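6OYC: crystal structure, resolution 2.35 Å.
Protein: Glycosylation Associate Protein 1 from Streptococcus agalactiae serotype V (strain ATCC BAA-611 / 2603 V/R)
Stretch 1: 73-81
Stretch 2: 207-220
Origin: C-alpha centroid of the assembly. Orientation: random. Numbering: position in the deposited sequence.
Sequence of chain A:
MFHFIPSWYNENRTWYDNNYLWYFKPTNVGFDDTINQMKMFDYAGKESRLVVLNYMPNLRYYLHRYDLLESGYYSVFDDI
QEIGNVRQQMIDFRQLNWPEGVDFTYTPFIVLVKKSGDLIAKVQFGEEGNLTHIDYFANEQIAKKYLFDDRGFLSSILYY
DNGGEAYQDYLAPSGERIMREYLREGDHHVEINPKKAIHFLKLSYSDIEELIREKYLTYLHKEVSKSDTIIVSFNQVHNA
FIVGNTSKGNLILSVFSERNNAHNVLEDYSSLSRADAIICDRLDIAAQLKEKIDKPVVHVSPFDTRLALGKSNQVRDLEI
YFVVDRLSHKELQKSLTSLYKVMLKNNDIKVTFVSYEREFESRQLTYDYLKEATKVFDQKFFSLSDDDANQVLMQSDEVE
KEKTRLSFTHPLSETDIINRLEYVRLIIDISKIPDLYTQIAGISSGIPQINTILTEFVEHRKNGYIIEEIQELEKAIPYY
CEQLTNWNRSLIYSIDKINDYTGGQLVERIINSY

Stretch 1, residues 73-81: YYSVFDDIQ
Stretch 2 207-220: DIEELIREKYLTYL

The apolar centre lies where Val76, Phe77 and Ile80, on the short helix 76-80, meet one side of helix 208-220. The helix axes approach to 10.4 Å with N-to-C directions 95° apart, a nearly perpendicular crossing. In register, Val76 CA lies 6.3 Å from Lys215 CA, the closest CA pair. Val76 (chi1 t) points toward the long helix; its CG1 lies 3.7 Å from Lys215 CB and 4.3 Å from Ile212 CG1, so the lysine's aliphatic base belongs to the apolar surface. Phe77 (chi1 -85°, chi2 75°) leaves its backbone sideways, yet its ring end reaches across: CE1 is 3.8 Å from Ile212 CD1 (mt) and CZ is 3.9 Å from Ile208 CG1 (chi1 t, chi2 p), both isoleucines meeting the ring edge. Ile80 (mt) also starts sideways and brings CD1 to 3.7 Å from Leu211 CD2 (chi1 t, chi2 p).

Stretch 1 enters this helix from an extended strand, 73-75, with phi/psi of -122/130 at Tyr74. Ser75 (chi1 t) caps the turn, its OG accepting from Asp78 N at 3.0 Å; Ile80 N to Val76 O at 2.9 Å continues the helical pattern. Asp207 (chi1 p) caps the long helix likewise, OD1 accepting from Glu210 N at 3.0 Å.

Farther along the long helix, Tyr219 (chi1 t, chi2 89°) places CD1 over one face of the Tyr74 ring (chi1 t, chi2 85°), 3.6 Å from Tyr74 CD2. Ring centroids 4.9 Å apart and planes at 32° define an oblique pair.

At the polar edge, Lys215 bends through m, m, m and t, carrying NZ to Asp79 OD2 at 3.0 Å in a hydrogen-bonded salt bridge. Tyr74 OH donates to that same Asp79 OD2 at 2.7 Å, so one carboxylate oxygen of Asp79 (chi1 t) joins both partners.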

ATOM      1  N   TYR A  73     -18.190   1.738   4.850  1.00 35.99           N
ATOM      2  CA  TYR A  73     -17.631   0.411   4.676  1.00 32.14           C
ATOM      3  C   TYR A  73     -18.434  -0.584   5.480  1.00 34.94           C
ATOM      4  O   TYR A  73     -19.081  -0.243   6.478  1.00 34.62           O
ATOM      5  CB  TYR A  73     -16.159   0.340   5.102  1.00 32.19           C
ATOM      6  CG  TYR A  73     -15.942   0.521   6.589  1.00 30.07           C
ATOM      7  CD1 TYR A  73     -15.819   1.799   7.146  1.00 28.64           C
ATOM      8  CD2 TYR A  73     -15.871  -0.573   7.445  1.00 29.11           C
ATOM      9  CE1 TYR A  73     -15.619   1.977   8.513  1.00 25.78           C
ATOM     10  CE2 TYR A  73     -15.660  -0.404   8.814  1.00 28.67           C
ATOM     11  CZ  TYR A  73     -15.532   0.875   9.338  1.00 27.05           C
ATOM     12  OH  TYR A  73     -15.335   1.044  10.693  1.00 29.21           O
ATOM     13  N   TYR A  74     -18.361  -1.831   5.022  1.00 34.61           N
ATOM     14  CA  TYR A  74     -18.851  -2.994   5.740  1.00 33.97           C
ATOM     15  C   TYR A  74     -17.674  -3.947   5.925  1.00 32.68           C
ATOM     16  O   TYR A  74     -16.954  -4.247   4.965  1.00 33.06           O
ATOM     17  CB  TYR A  74     -20.005  -3.683   4.982  1.00 34.69           C
ATOM     18  CG  TYR A  74     -20.322  -5.055   5.523  1.00 34.49           C
ATOM     19  CD1 TYR A  74     -21.173  -5.217   6.615  1.00 32.08           C
ATOM     20  CD2 TYR A  74     -19.742  -6.193   4.960  1.00 32.42           C
ATOM     21  CE1 TYR A  74     -21.455  -6.491   7.116  1.00 32.39           C
ATOM     22  CE2 TYR A  74     -20.011  -7.445   5.450  1.00 32.47           C
ATOM     23  CZ  TYR A  74     -20.867  -7.591   6.528  1.00 32.46           C
ATOM     24  OH  TYR A  74     -21.114  -8.852   7.014  1.00 34.73           O
ATOM     25  N   SER A  75     -17.475  -4.409   7.150  1.00 30.93           N
ATOM     26  CA  SER A  75     -16.382  -5.314   7.480  1.00 32.14           C
ATOM     27  C   SER A  75     -16.972  -6.622   7.977  1.00 31.67           C
ATOM     28  O   SER A  75     -17.647  -6.653   9.009  1.00 31.64           O
ATOM     29  CB  SER A  75     -15.448  -4.711   8.532  1.00 28.08           C
ATOM     30  OG  SER A  75     -14.704  -5.736   9.163  1.00 30.50           O
ATOM     31  N   VAL A  76     -16.717  -7.697   7.237  1.00 30.95           N
ATOM     32  CA  VAL A  76     -17.177  -9.020   7.642  1.00 30.06           C
ATOM     33  C   VAL A  76     -16.796  -9.296   9.101  1.00 31.13           C
ATOM     34  O   VAL A  76     -17.620  -9.747   9.907  1.00 32.55           O
ATOM     35  CB  VAL A  76     -16.606 -10.086   6.688  1.00 27.00           C
ATOM     36  CG1 VAL A  76     -16.689 -11.450   7.300  1.00 31.20           C
ATOM     37  CG2 VAL A  76     -17.299 -10.046   5.344  1.00 26.46           C
ATOM     38  N   PHE A  77     -15.548  -9.018   9.464  1.00 28.68           N
ATOM     39  CA  PHE A  77     -15.095  -9.371  10.810  1.00 31.27           C
ATOM     40  C   PHE A  77     -15.706  -8.467  11.870  1.00 28.65           C
ATOM     41  O   PHE A  77     -15.987  -8.930  12.975  1.00 30.98           O
ATOM     42  CB  PHE A  77     -13.566  -9.347  10.893  1.00 30.31           C
ATOM     43  CG  PHE A  77     -12.936 -10.636  10.437  1.00 29.14           C
ATOM     44  CD1 PHE A  77     -12.865 -10.938   9.077  1.00 26.13           C
ATOM     45  CD2 PHE A  77     -12.463 -11.560  11.363  1.00 26.26           C
ATOM     46  CE1 PHE A  77     -12.295 -12.114   8.642  1.00 23.95           C
ATOM     47  CE2 PHE A  77     -11.892 -12.745  10.935  1.00 27.70           C
ATOM     48  CZ  PHE A  77     -11.817 -13.029   9.569  1.00 28.40           C
ATOM     49  N   ASP A  78     -15.908  -7.180  11.560  1.00 30.39           N
ATOM     50  CA  ASP A  78     -16.669  -6.299  12.448  1.00 31.81           C
ATOM     51  C   ASP A  78     -18.050  -6.888  12.751  1.00 33.59           C
ATOM     52  O   ASP A  78     -18.503  -6.901  13.903  1.00 34.66           O
ATOM     53  CB  ASP A  78     -16.810  -4.911  11.811  1.00 31.22           C
ATOM     54  CG  ASP A  78     -15.586  -4.010  12.041  1.00 32.32           C
ATOM     55  OD1 ASP A  78     -14.469  -4.498  12.326  1.00 29.83           O
ATOM     56  OD2 ASP A  78     -15.753  -2.788  11.921  1.00 31.71           O
ATOM     57  N   ASP A  79     -18.730  -7.371  11.715  1.00 33.35           N
ATOM     58  CA  ASP A  79     -20.029  -8.030  11.862  1.00 31.42           C
ATOM     59  C   ASP A  79     -19.924  -9.262  12.761  1.00 30.42           C
ATOM     60  O   ASP A  79     -20.634  -9.386  13.763  1.00 30.86           O
ATOM     61  CB  ASP A  79     -20.520  -8.406  10.463  1.00 34.08           C
ATOM     62  CG  ASP A  79     -21.940  -8.953  10.441  1.00 38.31           C
ATOM     63  OD1 ASP A  79     -22.509  -9.272  11.501  1.00 39.86           O
ATOM     64  OD2 ASP A  79     -22.478  -9.074   9.322  1.00 37.63           O
ATOM     65  N   ILE A  80     -19.042 -10.191  12.402  1.00 32.14           N
ATOM     66  CA  ILE A  80     -18.804 -11.369  13.230  1.00 30.52           C
ATOM     67  C   ILE A  80     -18.577 -10.974  14.683  1.00 34.30           C
ATOM     68  O   ILE A  80     -19.225 -11.497  15.596  1.00 33.65           O
ATOM     69  CB  ILE A  80     -17.609 -12.161  12.682  1.00 30.60           C
ATOM     70  CG1 ILE A  80     -17.926 -12.654  11.275  1.00 31.16           C
ATOM     71  CG2 ILE A  80     -17.227 -13.300  13.628  1.00 30.35           C
ATOM     72  CD1 ILE A  80     -16.769 -13.372  10.637  1.00 29.86           C
ATOM     73  N   GLN A  81     -17.650 -10.047  14.918  1.00 32.19           N
ATOM     74  CA  GLN A  81     -17.192  -9.775  16.273  1.00 31.63           C
ATOM     75  C   GLN A  81     -18.141  -8.890  17.073  1.00 33.91           C
ATOM     76  O   GLN A  81     -17.815  -8.577  18.220  1.00 31.45           O
ATOM     77  CB  GLN A  81     -15.801  -9.132  16.238  1.00 28.86           C
ATOM     78  CG  GLN A  81     -14.690 -10.077  15.790  1.00 26.18           C
ATOM     79  CD  GLN A  81     -13.359  -9.378  15.728  1.00 29.28           C
ATOM     80  OE1 GLN A  81     -12.892  -9.009  14.640  1.00 27.19           O
ATOM     81  NE2 GLN A  81     -12.742  -9.154  16.904  1.00 25.52           N
ATOM     82  N   ASP A 207     -12.626 -23.946   7.691  1.00 33.74           N
ATOM     83  CA  ASP A 207     -11.591 -22.915   7.730  1.00 36.04           C
ATOM     84  C   ASP A 207     -12.272 -21.550   7.768  1.00 34.83           C
ATOM     85  O   ASP A 207     -13.496 -21.448   7.662  1.00 30.63           O
ATOM     86  CB  ASP A 207     -10.626 -23.028   6.548  1.00 32.16           C
ATOM     87  CG  ASP A 207     -11.335 -23.036   5.202  1.00 33.98           C
ATOM     88  OD1 ASP A 207     -12.369 -22.344   5.025  1.00 31.02           O
ATOM     89  OD2 ASP A 207     -10.835 -23.729   4.299  1.00 39.64           O
ATOM     90  N   ILE A 208     -11.459 -20.500   7.919  1.00 30.34           N
ATOM     91  CA  ILE A 208     -12.011 -19.157   8.084  1.00 30.81           C
ATOM     92  C   ILE A 208     -12.717 -18.699   6.808  1.00 29.50           C
ATOM     93  O   ILE A 208     -13.698 -17.952   6.869  1.00 31.58           O
ATOM     94  CB  ILE A 208     -10.893 -18.182   8.531  1.00 32.41           C
ATOM     95  CG1 ILE A 208     -11.463 -16.898   9.144  1.00 33.69           C
ATOM     96  CG2 ILE A 208      -9.989 -17.799   7.376  1.00 26.48           C
ATOM     97  CD1 ILE A 208     -12.587 -17.104  10.081  1.00 33.28           C
ATOM     98  N   GLU A 209     -12.278 -19.164   5.643  1.00 29.84           N
ATOM     99  CA  GLU A 209     -12.918 -18.713   4.410  1.00 32.05           C
ATOM    100  C   GLU A 209     -14.371 -19.174   4.316  1.00 34.53           C
ATOM    101  O   GLU A 209     -15.229 -18.450   3.790  1.00 34.95           O
ATOM    102  CB  GLU A 209     -12.142 -19.209   3.202  1.00 33.11           C
ATOM    103  CG  GLU A 209     -12.759 -18.760   1.910  1.00 33.14           C
ATOM    104  CD  GLU A 209     -12.101 -19.403   0.721  1.00 35.29           C
ATOM    105  OE1 GLU A 209     -10.929 -19.824   0.848  1.00 32.94           O
ATOM    106  OE2 GLU A 209     -12.769 -19.502  -0.328  1.00 35.97           O
ATOM    107  N   GLU A 210     -14.664 -20.380   4.804  1.00 32.16           N
ATOM    108  CA  GLU A 210     -16.029 -20.884   4.749  1.00 35.41           C
ATOM    109  C   GLU A 210     -16.984 -19.933   5.461  1.00 34.42           C
ATOM    110  O   GLU A 210     -18.066 -19.613   4.947  1.00 35.69           O
ATOM    111  CB  GLU A 210     -16.079 -22.288   5.361  1.00 37.62           C
ATOM    112  CG  GLU A 210     -17.376 -23.038   5.143  1.00 42.19           C
ATOM    113  CD  GLU A 210     -17.459 -24.374   5.922  1.00 43.33           C
ATOM    114  OE1 GLU A 210     -16.547 -24.712   6.713  1.00 39.51           O
ATOM    115  OE2 GLU A 210     -18.470 -25.081   5.751  1.00 50.97           O
ATOM    116  N   LEU A 211     -16.587 -19.449   6.635  1.00 30.32           N
ATOM    117  CA  LEU A 211     -17.398 -18.466   7.335  1.00 30.66           C
ATOM    118  C   LEU A 211     -17.458 -17.142   6.572  1.00 29.95           C
ATOM    119  O   LEU A 211     -18.506 -16.487   6.539  1.00 31.00           O
ATOM    120  CB  LEU A 211     -16.858 -18.262   8.753  1.00 32.87           C
ATOM    121  CG  LEU A 211     -17.566 -17.186   9.586  1.00 34.85           C
ATOM    122  CD1 LEU A 211     -19.054 -17.493   9.704  1.00 30.85           C
ATOM    123  CD2 LEU A 211     -16.907 -17.052  10.981  1.00 33.94           C
ATOM    124  N   ILE A 212     -16.354 -16.729   5.942  1.00 31.81           N
ATOM    125  CA  ILE A 212     -16.366 -15.464   5.213  1.00 29.90           C
ATOM    126  C   ILE A 212     -17.296 -15.546   4.003  1.00 30.24           C
ATOM    127  O   ILE A 212     -18.003 -14.576   3.683  1.00 29.19           O
ATOM    128  CB  ILE A 212     -14.929 -15.061   4.825  1.00 29.77           C
ATOM    129  CG1 ILE A 212     -14.143 -14.727   6.092  1.00 28.72           C
ATOM    130  CG2 ILE A 212     -14.944 -13.853   3.912  1.00 27.11           C
ATOM    131  CD1 ILE A 212     -12.673 -14.771   5.939  1.00 28.55           C
ATOM    132  N   ARG A 213     -17.317 -16.694   3.312  1.00 29.36           N
ATOM    133  CA  ARG A 213     -18.268 -16.852   2.211  1.00 35.19           C
ATOM    134  C   ARG A 213     -19.686 -16.656   2.714  1.00 31.26           C
ATOM    135  O   ARG A 213     -20.496 -15.971   2.073  1.00 29.36           O
ATOM    136  CB  ARG A 213     -18.129 -18.231   1.535  1.00 34.30           C
ATOM    137  CG  ARG A 213     -16.741 -18.517   0.948  1.00 40.09           C
ATOM    138  CD  ARG A 213     -16.693 -19.675  -0.082  1.00 43.04           C
ATOM    139  NE  ARG A 213     -17.066 -20.997   0.437  1.00 48.97           N
ATOM    140  CZ  ARG A 213     -16.252 -21.820   1.108  1.00 46.47           C
ATOM    141  NH1 ARG A 213     -15.007 -21.455   1.375  1.00 46.25           N
ATOM    142  NH2 ARG A 213     -16.689 -23.014   1.528  1.00 48.15           N
ATOM    143  N   GLU A 214     -19.986 -17.217   3.886  1.00 29.65           N
ATOM    144  CA  GLU A 214     -21.343 -17.135   4.434  1.00 33.57           C
ATOM    145  C   GLU A 214     -21.716 -15.690   4.733  1.00 32.08           C
ATOM    146  O   GLU A 214     -22.788 -15.215   4.337  1.00 31.98           O
ATOM    147  CB  GLU A 214     -21.459 -17.996   5.698  1.00 31.52           C
ATOM    148  CG  GLU A 214     -22.763 -17.777   6.448  1.00 33.40           C
ATOM    149  CD  GLU A 214     -22.883 -18.605   7.716  1.00 33.56           C
ATOM    150  OE1 GLU A 214     -22.383 -19.754   7.767  1.00 29.95           O
ATOM    151  OE2 GLU A 214     -23.486 -18.091   8.677  1.00 34.84           O
ATOM    152  N   LYS A 215     -20.820 -14.960   5.407  1.00 33.46           N
ATOM    153  CA  LYS A 215     -21.082 -13.549   5.669  1.00 34.01           C
ATOM    154  C   LYS A 215     -21.216 -12.759   4.371  1.00 31.86           C
ATOM    155  O   LYS A 215     -22.104 -11.910   4.248  1.00 33.26           O
ATOM    156  CB  LYS A 215     -19.985 -12.962   6.556  1.00 34.90           C
ATOM    157  CG  LYS A 215     -19.920 -13.589   7.930  1.00 33.25           C
ATOM    158  CD  LYS A 215     -21.280 -13.520   8.619  1.00 36.09           C
ATOM    159  CE  LYS A 215     -21.644 -12.099   9.008  1.00 38.74           C
ATOM    160  NZ  LYS A 215     -23.098 -11.959   9.371  1.00 45.50           N
ATOM    161  N   TYR A 216     -20.369 -13.037   3.373  1.00 32.76           N
ATOM    162  CA  TYR A 216     -20.481 -12.284   2.122  1.00 33.86           C
ATOM    163  C   TYR A 216     -21.816 -12.549   1.426  1.00 37.13           C
ATOM    164  O   TYR A 216     -22.481 -11.618   0.947  1.00 34.96           O
ATOM    165  CB  TYR A 216     -19.338 -12.604   1.164  1.00 30.69           C
ATOM    166  CG  TYR A 216     -19.581 -11.923  -0.157  1.00 33.01           C
ATOM    167  CD1 TYR A 216     -19.516 -10.540  -0.258  1.00 34.57           C
ATOM    168  CD2 TYR A 216     -19.930 -12.647  -1.291  1.00 32.64           C
ATOM    169  CE1 TYR A 216     -19.753  -9.888  -1.452  1.00 34.36           C
ATOM    170  CE2 TYR A 216     -20.170 -12.006  -2.502  1.00 33.67           C
ATOM    171  CZ  TYR A 216     -20.087 -10.620  -2.574  1.00 38.61           C
ATOM    172  OH  TYR A 216     -20.326  -9.949  -3.759  1.00 39.19           O
ATOM    173  N   LEU A 217     -22.217 -13.819   1.329  1.00 34.08           N
ATOM    174  CA  LEU A 217     -23.463 -14.090   0.626  1.00 36.86           C
ATOM    175  C   LEU A 217     -24.644 -13.448   1.345  1.00 37.50           C
ATOM    176  O   LEU A 217     -25.566 -12.946   0.695  1.00 36.14           O
ATOM    177  CB  LEU A 217     -23.650 -15.594   0.442  1.00 37.85           C
ATOM    178  CG  LEU A 217     -22.507 -16.190  -0.390  1.00 43.29           C
ATOM    179  CD1 LEU A 217     -22.662 -17.694  -0.547  1.00 51.93           C
ATOM    180  CD2 LEU A 217     -22.350 -15.510  -1.753  1.00 45.63           C
ATOM    181  N   THR A 218     -24.602 -13.382   2.675  1.00 36.86           N
ATOM    182  CA  THR A 218     -25.623 -12.623   3.386  1.00 36.15           C
ATOM    183  C   THR A 218     -25.588 -11.148   2.999  1.00 38.64           C
ATOM    184  O   THR A 218     -26.643 -10.540   2.770  1.00 41.30           O
ATOM    185  CB  THR A 218     -25.450 -12.776   4.895  1.00 37.44           C
ATOM    186  OG1 THR A 218     -25.673 -14.141   5.272  1.00 34.51           O
ATOM    187  CG2 THR A 218     -26.429 -11.875   5.627  1.00 32.73           C
ATOM    188  N   TYR A 219     -24.389 -10.550   2.918  1.00 34.61           N
ATOM    189  CA  TYR A 219     -24.297  -9.150   2.507  1.00 34.12           C
ATOM    190  C   TYR A 219     -24.895  -8.972   1.119  1.00 35.66           C
ATOM    191  O   TYR A 219     -25.640  -8.021   0.859  1.00 36.03           O
ATOM    192  CB  TYR A 219     -22.836  -8.668   2.515  1.00 33.31           C
ATOM    193  CG  TYR A 219     -22.681  -7.226   2.024  1.00 35.09           C
ATOM    194  CD1 TYR A 219     -22.762  -6.156   2.914  1.00 36.02           C
ATOM    195  CD2 TYR A 219     -22.479  -6.936   0.675  1.00 31.63           C
ATOM    196  CE1 TYR A 219     -22.642  -4.834   2.473  1.00 35.67           C
ATOM    197  CE2 TYR A 219     -22.366  -5.607   0.221  1.00 30.48           C
ATOM    198  CZ  TYR A 219     -22.445  -4.571   1.129  1.00 35.67           C
ATOM    199  OH  TYR A 219     -22.327  -3.262   0.709  1.00 36.16           O
ATOM    200  N   LEU A 220     -24.536  -9.872   0.209  1.00 34.28           N
ATOM    201  CA  LEU A 220     -25.027  -9.825  -1.159  1.00 38.49           C
ATOM    202  C   LEU A 220     -26.541  -9.855  -1.180  1.00 42.70           C
ATOM    203  O   LEU A 220     -27.183  -9.018  -1.827  1.00 37.97           O
ATOM    204  CB  LEU A 220     -24.462 -11.004  -1.937  1.00 34.56           C
ATOM    205  CG  LEU A 220     -24.878 -11.136  -3.388  1.00 39.87           C
ATOM    206  CD1 LEU A 220     -24.442  -9.911  -4.172  1.00 38.10           C
ATOM    207  CD2 LEU A 220     -24.247 -12.390  -3.951  1.00 38.23           C
TER